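Local coordinates for endo-beta-1,2-glucanase (Talaromyces funiculosus, PDB 6IMV), which probably hydrolyses internal beta-1,2-glucosidic bonds of beta-1,2-glucans as a fungal endo-acting glycoside hydrolase, and is captured here in complex with sophorose, at residues G56-D60 against K82-Q86; M88-H92 against N441-V447; G139-W143 against D165-L170. One frame throughout, in Å; residues are numbered along the deposited sequence.

Contact 1: G56-D60 against K82-Q86; sequences GMSYD and KESLQ. With BGC (beta-D-glucopyranose), chain I.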
loop_
_atom_site.group_PDB
_atom_site.type_symbol
_atom_site.label_atom_id
_atom_site.label_comp_id
_atom_site.label_asym_id
_atom_site.label_seq_id
_atom_site.Cartn_x
_atom_site.Cartn_y
_atom_site.Cartn_z
ATOM N N GLY A 56 -3.155 10.226 16.861
ATOM C CA GLY A 56 -3.842 9.778 15.651
ATOM C C GLY A 56 -2.894 9.231 14.591
ATOM O O GLY A 56 -3.302 9.050 13.454
ATOM N N MET A 57 -1.641 8.955 14.962
ATOM C CA MET A 57 -0.603 8.577 14.003
ATOM C C MET A 57 -0.447 7.053 13.955
ATOM O O MET A 57 -0.536 6.387 14.986
ATOM C CB MET A 57 0.743 9.202 14.383
ATOM C CG MET A 57 0.735 10.725 14.355
ATOM S SD MET A 57 0.353 11.403 12.720
ATOM C CE MET A 57 1.605 10.637 11.697
ATOM N N SER A 58 -0.181 6.527 12.748
ATOM C CA SER A 58 0.106 5.114 12.556
ATOM C C SER A 58 1.441 4.766 13.219
ATOM O O SER A 58 2.334 5.606 13.320
ATOM C CB SER A 58 0.117 4.717 11.098
ATOM O OG SER A 58 1.190 5.317 10.396
ATOM N N TYR A 59 1.521 3.523 13.703
ATOM C CA TYR A 59 2.769 2.790 13.863
ATOM C C TYR A 59 2.909 1.843 12.675
ATOM O O TYR A 59 1.897 1.338 12.205
ATOM C CB TYR A 59 2.752 1.940 15.136
ATOM C CG TYR A 59 2.632 2.700 16.427
ATOM C CD1 TYR A 59 3.601 3.616 16.810
ATOM C CD2 TYR A 59 1.543 2.504 17.267
ATOM C CE1 TYR A 59 3.487 4.316 17.999
ATOM C CE2 TYR A 59 1.421 3.195 18.461
ATOM C CZ TYR A 59 2.398 4.101 18.825
ATOM O OH TYR A 59 2.285 4.781 19.997
ATOM N N ASP A 60 4.146 1.539 12.262
ATOM C CA ASP A 60 4.389 0.547 11.224
ATOM C C ASP A 60 3.614 -0.738 11.545
ATOM O O ASP A 60 3.034 -1.366 10.657
ATOM C CB ASP A 60 5.882 0.236 11.076
ATOM C CG ASP A 60 6.169 -0.855 10.051
ATOM O OD1 ASP A 60 5.667 -0.738 8.925
ATOM O OD2 ASP A 60 6.892 -1.809 10.397
ATOM N N LYS A 82 2.352 4.174 5.186
ATOM C CA LYS A 82 1.400 3.501 6.098
ATOM C C LYS A 82 0.224 4.444 6.397
ATOM O O LYS A 82 -0.921 4.024 6.473
ATOM C CB LYS A 82 2.082 3.050 7.396
ATOM C CG LYS A 82 3.265 2.107 7.200
ATOM C CD LYS A 82 4.603 2.808 7.087
ATOM C CE LYS A 82 5.679 1.924 6.491
ATOM N NZ LYS A 82 5.329 1.496 5.112
ATOM N N GLU A 83 0.519 5.733 6.545
ATOM C CA GLU A 83 -0.511 6.766 6.658
ATOM C C GLU A 83 -1.524 6.652 5.510
ATOM O O GLU A 83 -2.706 6.782 5.733
ATOM C CB GLU A 83 0.123 8.154 6.664
ATOM C CG GLU A 83 0.931 8.446 7.911
ATOM C CD GLU A 83 0.114 8.628 9.174
ATOM O OE1 GLU A 83 -0.649 9.617 9.246
ATOM O OE2 GLU A 83 0.247 7.781 10.087
ATOM N N SER A 84 -1.036 6.396 4.294
ATOM C CA SER A 84 -1.880 6.305 3.100
ATOM C C SER A 84 -2.880 5.148 3.237
ATOM O O SER A 84 -4.037 5.304 2.844
ATOM C CB SER A 84 -1.045 6.217 1.828
ATOM O OG SER A 84 -0.621 4.893 1.584
ATOM N N LEU A 85 -2.461 4.031 3.852
ATOM C CA LEU A 85 -3.325 2.859 4.021
ATOM C C LEU A 85 -4.425 3.150 5.053
ATOM O O LEU A 85 -5.579 2.767 4.853
ATOM C CB LEU A 85 -2.489 1.638 4.405
ATOM C CG LEU A 85 -1.544 1.128 3.313
ATOM C CD1 LEU A 85 -0.622 0.038 3.846
ATOM C CD2 LEU A 85 -2.316 0.618 2.102
ATOM N N GLN A 86 -4.057 3.842 6.132
ATOM C CA GLN A 86 -4.967 4.218 7.196
ATOM C C GLN A 86 -5.987 5.237 6.665
ATOM O O GLN A 86 -7.190 5.105 6.888
ATOM C CB GLN A 86 -4.153 4.776 8.363
ATOM C CG GLN A 86 -4.975 5.209 9.565
ATOM C CD GLN A 86 -4.110 5.839 10.630
ATOM O OE1 GLN A 86 -2.993 6.275 10.369
ATOM N NE2 GLN A 86 -4.630 5.901 11.843
HETATM C C2 BGC I . 11.153 -1.384 7.127
HETATM C C3 BGC I . 10.392 -2.275 8.124
HETATM C C4 BGC I . 8.866 -2.215 7.910
HETATM C C5 BGC I . 8.539 -2.391 6.420
HETATM C C6 BGC I . 7.045 -2.270 6.110
HETATM C C1 BGC I . 10.677 -1.644 5.704
HETATM O O1 BGC I . 11.318 -0.820 4.727
HETATM O O2 BGC I . 12.533 -1.699 7.193
HETATM O O3 BGC I . 10.704 -1.907 9.469
HETATM O O4 BGC I . 8.181 -3.209 8.699
HETATM O O5 BGC I . 9.267 -1.431 5.643
HETATM O O6 BGC I . 6.617 -0.941 6.398
#

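Contact 2: M88-H92 against N441-V447; sequences MLYAH and NAILGGV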
loop_
_atom_site.group_PDB
_atom_site.type_symbol
_atom_site.label_atom_id
_atom_site.label_comp_id
_atom_site.label_asym_id
_atom_site.label_seq_id
_atom_site.Cartn_x
_atom_site.Cartn_y
_atom_site.Cartn_z
ATOM N N MET A 88 -6.864 5.850 3.504
ATOM C CA MET A 88 -7.732 5.226 2.498
ATOM C C MET A 88 -8.871 4.466 3.193
ATOM O O MET A 88 -10.028 4.555 2.774
ATOM C CB MET A 88 -6.942 4.272 1.590
ATOM C CG MET A 88 -6.177 4.981 0.502
ATOM S SD MET A 88 -5.407 3.844 -0.686
ATOM C CE MET A 88 -3.929 3.392 0.206
ATOM N N LEU A 89 -8.544 3.719 4.254
ATOM C CA LEU A 89 -9.547 2.985 5.037
ATOM C C LEU A 89 -10.573 3.984 5.591
ATOM O O LEU A 89 -11.780 3.742 5.515
ATOM C CB LEU A 89 -8.837 2.220 6.155
ATOM C CG LEU A 89 -9.661 1.303 7.056
ATOM C CD1 LEU A 89 -10.303 2.064 8.196
ATOM C CD2 LEU A 89 -10.703 0.503 6.303
ATOM N N TYR A 90 -10.076 5.097 6.149
ATOM C CA TYR A 90 -10.927 6.114 6.760
ATOM C C TYR A 90 -11.808 6.813 5.716
ATOM O O TYR A 90 -12.907 7.253 6.055
ATOM C CB TYR A 90 -10.101 7.133 7.549
ATOM C CG TYR A 90 -9.417 6.604 8.783
ATOM C CD1 TYR A 90 -9.832 5.449 9.426
ATOM C CD2 TYR A 90 -8.336 7.282 9.315
ATOM C CE1 TYR A 90 -9.175 4.981 10.553
ATOM C CE2 TYR A 90 -7.674 6.832 10.443
ATOM C CZ TYR A 90 -8.099 5.681 11.073
ATOM O OH TYR A 90 -7.432 5.245 12.174
ATOM N N ALA A 91 -11.334 6.922 4.469
ATOM C CA ALA A 91 -12.124 7.511 3.393
ATOM C C ALA A 91 -13.383 6.665 3.167
ATOM O O ALA A 91 -14.488 7.210 3.090
ATOM C CB ALA A 91 -11.296 7.658 2.140
ATOM N N HIS A 92 -13.224 5.335 3.133
ATOM C CA HIS A 92 -14.364 4.430 2.969
ATOM C C HIS A 92 -15.275 4.487 4.203
ATOM O O HIS A 92 -16.503 4.510 4.069
ATOM C CB HIS A 92 -13.887 3.004 2.670
ATOM C CG HIS A 92 -13.268 2.857 1.319
ATOM N ND1 HIS A 92 -14.006 2.964 0.153
ATOM C CD2 HIS A 92 -11.992 2.624 0.940
ATOM C CE1 HIS A 92 -13.210 2.791 -0.883
ATOM N NE2 HIS A 92 -11.967 2.585 -0.427
ATOM N N ASN A 441 -7.638 -2.619 1.780
ATOM C CA ASN A 441 -7.928 -1.509 0.861
ATOM C C ASN A 441 -8.287 -2.048 -0.532
ATOM O O ASN A 441 -9.130 -1.472 -1.214
ATOM C CB ASN A 441 -6.799 -0.476 0.850
ATOM C CG ASN A 441 -6.977 0.554 1.943
ATOM O OD1 ASN A 441 -8.037 1.176 2.031
ATOM N ND2 ASN A 441 -5.966 0.733 2.783
ATOM N N ALA A 442 -7.687 -3.172 -0.938
ATOM C CA ALA A 442 -8.048 -3.824 -2.203
ATOM C C ALA A 442 -9.474 -4.411 -2.133
ATOM O O ALA A 442 -10.239 -4.299 -3.081
ATOM C CB ALA A 442 -7.019 -4.862 -2.560
ATOM N N ILE A 443 -9.824 -5.036 -1.006
ATOM C CA ILE A 443 -11.174 -5.583 -0.783
ATOM C C ILE A 443 -12.220 -4.460 -0.904
ATOM O O ILE A 443 -13.290 -4.694 -1.428
ATOM C CB ILE A 443 -11.255 -6.308 0.576
ATOM C CG1 ILE A 443 -10.541 -7.662 0.531
ATOM C CG2 ILE A 443 -12.695 -6.434 1.061
ATOM C CD1 ILE A 443 -10.261 -8.269 1.892
ATOM N N LEU A 444 -11.885 -3.245 -0.449
ATOM C CA LEU A 444 -12.803 -2.076 -0.478
ATOM C C LEU A 444 -12.810 -1.390 -1.854
ATOM O O LEU A 444 -13.527 -0.411 -2.045
ATOM C CB LEU A 444 -12.374 -1.085 0.610
ATOM C CG LEU A 444 -12.523 -1.593 2.041
ATOM C CD1 LEU A 444 -11.936 -0.599 3.024
ATOM C CD2 LEU A 444 -13.988 -1.864 2.366
ATOM N N GLY A 445 -12.000 -1.891 -2.791
ATOM C CA GLY A 445 -11.999 -1.461 -4.178
ATOM C C GLY A 445 -11.053 -0.296 -4.440
ATOM O O GLY A 445 -11.192 0.383 -5.451
ATOM N N GLY A 446 -10.088 -0.052 -3.541
ATOM C CA GLY A 446 -9.225 1.123 -3.637
ATOM C C GLY A 446 -10.014 2.400 -3.408
ATOM O O GLY A 446 -11.206 2.337 -3.036
ATOM N N VAL A 447 -9.364 3.551 -3.624
ATOM C CA VAL A 447 -10.027 4.864 -3.502
ATOM C C VAL A 447 -10.073 5.566 -4.866
ATOM O O VAL A 447 -10.402 6.757 -4.938
ATOM C CB VAL A 447 -9.361 5.761 -2.440
ATOM C CG1 VAL A 447 -9.487 5.168 -1.042
ATOM C CG2 VAL A 447 -7.907 6.076 -2.769
HETATM O O HOH W 1 -9.394 1.322 -0.418
#

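Contact 3: G139-W143 against D165-L170; sequences GFLPW and DNGELL. With BGC (beta-D-glucopyranose), chain D.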
loop_
_atom_site.group_PDB
_atom_site.type_symbol
_atom_site.label_atom_id
_atom_site.label_comp_id
_atom_site.label_asym_id
_atom_site.label_seq_id
_atom_site.Cartn_x
_atom_site.Cartn_y
_atom_site.Cartn_z
ATOM N N GLY A 139 5.735 20.443 4.505
ATOM C CA GLY A 139 4.411 19.842 4.696
ATOM C C GLY A 139 4.358 18.355 4.357
ATOM O O GLY A 139 3.302 17.722 4.491
ATOM N N PHE A 140 5.496 17.797 3.936
ATOM C CA PHE A 140 5.673 16.383 3.676
ATOM C C PHE A 140 6.176 15.703 4.949
ATOM O O PHE A 140 6.609 16.382 5.889
ATOM C CB PHE A 140 6.670 16.183 2.531
ATOM C CG PHE A 140 6.225 16.778 1.221
ATOM C CD1 PHE A 140 5.307 16.115 0.422
ATOM C CD2 PHE A 140 6.716 17.999 0.784
ATOM C CE1 PHE A 140 4.903 16.650 -0.790
ATOM C CE2 PHE A 140 6.308 18.534 -0.426
ATOM C CZ PHE A 140 5.404 17.859 -1.214
ATOM N N LEU A 141 6.122 14.369 4.965
ATOM C CA LEU A 141 6.539 13.592 6.127
ATOM C C LEU A 141 7.733 12.712 5.767
ATOM O O LEU A 141 7.704 11.979 4.777
ATOM C CB LEU A 141 5.384 12.713 6.610
ATOM C CG LEU A 141 4.117 13.437 7.060
ATOM C CD1 LEU A 141 3.054 12.424 7.456
ATOM C CD2 LEU A 141 4.400 14.397 8.205
ATOM N N PRO A 142 8.786 12.698 6.612
ATOM C CA PRO A 142 9.847 11.704 6.524
ATOM C C PRO A 142 9.339 10.418 7.191
ATOM O O PRO A 142 8.203 10.381 7.612
ATOM C CB PRO A 142 10.954 12.350 7.358
ATOM C CG PRO A 142 10.191 13.018 8.470
ATOM C CD PRO A 142 8.943 13.556 7.796
ATOM N N TRP A 143 10.184 9.398 7.300
ATOM C CA TRP A 143 9.956 8.350 8.305
ATOM C C TRP A 143 10.038 9.009 9.686
ATOM O O TRP A 143 10.933 9.818 9.930
ATOM C CB TRP A 143 10.963 7.208 8.161
ATOM C CG TRP A 143 10.706 6.322 6.985
ATOM C CD1 TRP A 143 10.900 6.626 5.671
ATOM C CD2 TRP A 143 10.216 4.969 7.014
ATOM N NE1 TRP A 143 10.567 5.558 4.883
ATOM C CE2 TRP A 143 10.138 4.530 5.678
ATOM C CE3 TRP A 143 9.841 4.088 8.036
ATOM C CZ2 TRP A 143 9.684 3.257 5.337
ATOM C CZ3 TRP A 143 9.395 2.827 7.698
ATOM C CH2 TRP A 143 9.320 2.420 6.365
ATOM N N ASP A 165 6.571 7.739 -0.679
ATOM C CA ASP A 165 5.639 7.554 0.425
ATOM C C ASP A 165 4.640 8.716 0.455
ATOM O O ASP A 165 3.469 8.522 0.758
ATOM C CB ASP A 165 6.366 7.459 1.766
ATOM C CG ASP A 165 7.460 6.417 1.784
ATOM O OD1 ASP A 165 8.470 6.641 1.102
ATOM O OD2 ASP A 165 7.288 5.399 2.474
ATOM N N ASN A 166 5.136 9.925 0.167
ATOM C CA ASN A 166 4.322 11.133 0.219
ATOM C C ASN A 166 3.310 11.132 -0.935
ATOM O O ASN A 166 2.159 11.548 -0.750
ATOM C CB ASN A 166 5.199 12.390 0.290
ATOM C CG ASN A 166 5.688 12.623 1.709
ATOM O OD1 ASN A 166 4.930 13.084 2.556
ATOM N ND2 ASN A 166 6.928 12.242 1.996
ATOM N N GLY A 167 3.725 10.638 -2.104
ATOM C CA GLY A 167 2.805 10.497 -3.242
ATOM C C GLY A 167 1.588 9.663 -2.875
ATOM O O GLY A 167 0.442 10.015 -3.205
ATOM N N GLU A 168 1.841 8.564 -2.160
ATOM C CA GLU A 168 0.786 7.654 -1.695
ATOM C C GLU A 168 -0.161 8.384 -0.735
ATOM O O GLU A 168 -1.377 8.290 -0.890
ATOM C CB GLU A 168 1.391 6.405 -1.052
ATOM C CG GLU A 168 2.162 5.547 -2.041
ATOM C CD GLU A 168 2.965 4.403 -1.446
ATOM O OE1 GLU A 168 3.284 4.464 -0.251
ATOM O OE2 GLU A 168 3.266 3.457 -2.182
ATOM N N LEU A 169 0.394 9.109 0.239
ATOM C CA LEU A 169 -0.410 9.799 1.240
ATOM C C LEU A 169 -1.296 10.871 0.591
ATOM O O LEU A 169 -2.465 11.026 0.959
ATOM C CB LEU A 169 0.515 10.416 2.292
ATOM C CG LEU A 169 -0.162 11.269 3.368
ATOM C CD1 LEU A 169 -1.287 10.521 4.065
ATOM C CD2 LEU A 169 0.864 11.744 4.379
ATOM N N LEU A 170 -0.739 11.628 -0.356
ATOM C CA LEU A 170 -1.421 12.804 -0.883
ATOM C C LEU A 170 -2.710 12.414 -1.617
ATOM O O LEU A 170 -3.756 13.047 -1.405
ATOM C CB LEU A 170 -0.459 13.592 -1.772
ATOM C CG LEU A 170 0.590 14.377 -0.995
ATOM C CD1 LEU A 170 1.729 14.814 -1.901
ATOM C CD2 LEU A 170 -0.051 15.571 -0.301
HETATM C C2 BGC D . 10.164 2.482 -0.005
HETATM C C3 BGC D . 9.816 3.701 0.842
HETATM C C4 BGC D . 11.086 4.449 1.232
HETATM C C5 BGC D . 11.846 4.807 -0.045
HETATM C C6 BGC D . 13.156 5.534 0.163
HETATM C C1 BGC D . 11.009 2.908 -1.194
HETATM O O2 BGC D . 8.981 1.895 -0.531
HETATM O O3 BGC D . 9.117 3.326 2.025
HETATM O O4 BGC D . 10.737 5.629 1.938
HETATM O O5 BGC D . 12.154 3.627 -0.773
HETATM O O6 BGC D . 14.005 4.731 0.950
#

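Contact 1: G56-D60 against K82-Q86
Glu83 supplies the hydrogen bonds between the start of strand 57-64 and helix 80-94, while Asp60 faces the sugar. One carboxylate oxygen, Glu83 OE2, accepts twice from a single residue: from the backbone at Ser58 N (3.0 Å) and from the hydroxyl at Ser58 OG (2.7 Å). The p rotamer of Ser58 brings its hydroxyl round to this oxygen. Glu83 OE1, 3.5 Å from Met57 CE, is satisfied by Tyr127 and by a salt bridge to Lys123, which also serves Gly56 O and Gln86 OE1; Ser58 OG has a further partner in Ser78 OG. Gln86 adds van der Waals contact, its OE1 lying 3.6 Å from Ser58 CB, and its NE2 is taken by Tyr90 OH. At the other end Asp60 OD1 and OD2 accept from O6 (2.7 Å) and O4 (2.6 Å) of the chain I glucose. Lys82 CE is 3.6 Å from Asp60 OD1, but Lys82 NZ, at 4.4 Å from that oxygen, is too far for a salt bridge and pairs instead with Asp434. The chemistry thus divides by position: Glu83 ties strand to helix, whereas Asp60 gives both carboxylate oxygens to sugar hydroxyls, OD2 sharing with His75 ND1.

Contact 2: M88-H92 against N441-V447
Met88 opens the contact on helix 80-94: its CG packs on Val447 CG1 (3.7 Å), while its CB approaches Asn441 OD1 (3.3 Å). Next, Leu89 sends CD2 against Leu444 CD1 (3.7 Å). Ala91 CB just touches Val447 CG1 (4.4 Å), and then, one helical turn on from Met88, comes His92, whose imidazole is the centrepiece. Leu444 CB sits over one ring face, 3.9 Å from the ring centroid, as a CH-pi contact, and His92 NE2 gives a weak hydrogen bond to Gly446 O (2.7 Å, bent to 123°). A water joins in, 2.9 Å from His92 NE2, and donates to Asn441 O (2.9 Å) and Asn441 OD1 (2.8 Å). Asn441 ND2 is bound to Leu85 O on helix 80-94. The partner segment owes its shape to a Schellman motif ending helix 433-443: Gly445, at positive phi, turns the chain, Gly446 N bonds to Asn441 O (2.9 Å) and Gly445 N to Ala442 O (3.0 Å). Val447 then takes the N-cap position of helix 448-457. His92 and the water therefore give polar partners to the end of helix 433-443, at Asn441 and Gly446, within largely apolar packing.

Contact 3: G139-W143 against D165-L170
With chi1 near -80° and chi2 near -76°, Asn166 turns its amide edge-on to the extended backbone of Leu141 and bonds it twice: Leu141 N donates to Asn166 OD1 (3.0 Å, 173°) and Asn166 ND2 donates to Leu141 O (2.9 Å, 163°). The side chain thus reads the peptide groups of one residue much as a neighbouring strand would, although 139-143 is a loop. ND2 also bonds Pro162 O, so both amide hydrogens can be used. Phe140, in the m rotamer, brings CE1 to Leu170 CD1 (3.8 Å), with Asn166 OD1 and Leu170 CD1 both near the ring edge; Phe210 meets the same ring edge-to-face. Leu141, m and t, points CD1 at Leu169 CD2 (3.8 Å). Farther along, Trp143 (chi1 -74°, chi2 72°) aims NE1 at O4 of the chain D glucose (3.0 Å), and that O4 donates to Asp165 OD1 (2.6 Å) while O3 donates to Asp165 OD2 (2.8 Å), an oxygen also bonded to Ser81 OG. A tryptophan and an acidic residue sharing one sugar hydroxyl, O4, are characteristic of a carbohydrate-binding cleft, here lined by a helix and a loop of the (alpha/alpha)6-barrel fold of this glycosidase family.

Helix 80-94 is common to contacts 1 and 2, whose centres are 14 Å apart; they touch where Asn441 ND2 lies 2.9 Å from Leu85 O. Contacts 1 and 3, centred 11 Å apart, pack directly: Ser84 CB is 3.4 Å from Glu168 O, and Lys82 CE is 3.7 Å from Trp143 CH2. Lys82 and Trp143 meet between the two sugars, each near both: Lys82 CE is 3.0 Å from O6 of the chain I glucose and its side chain about 5 Å from the chain D glucose, while the Trp143 side chain is about 4 Å from the chain I sugar (nearest atoms). Contact 2 lies farther from the sugars, the side chain of Met88 being about 13 Å from a bound glucose; contact 3 is nested in the chain loop it closes.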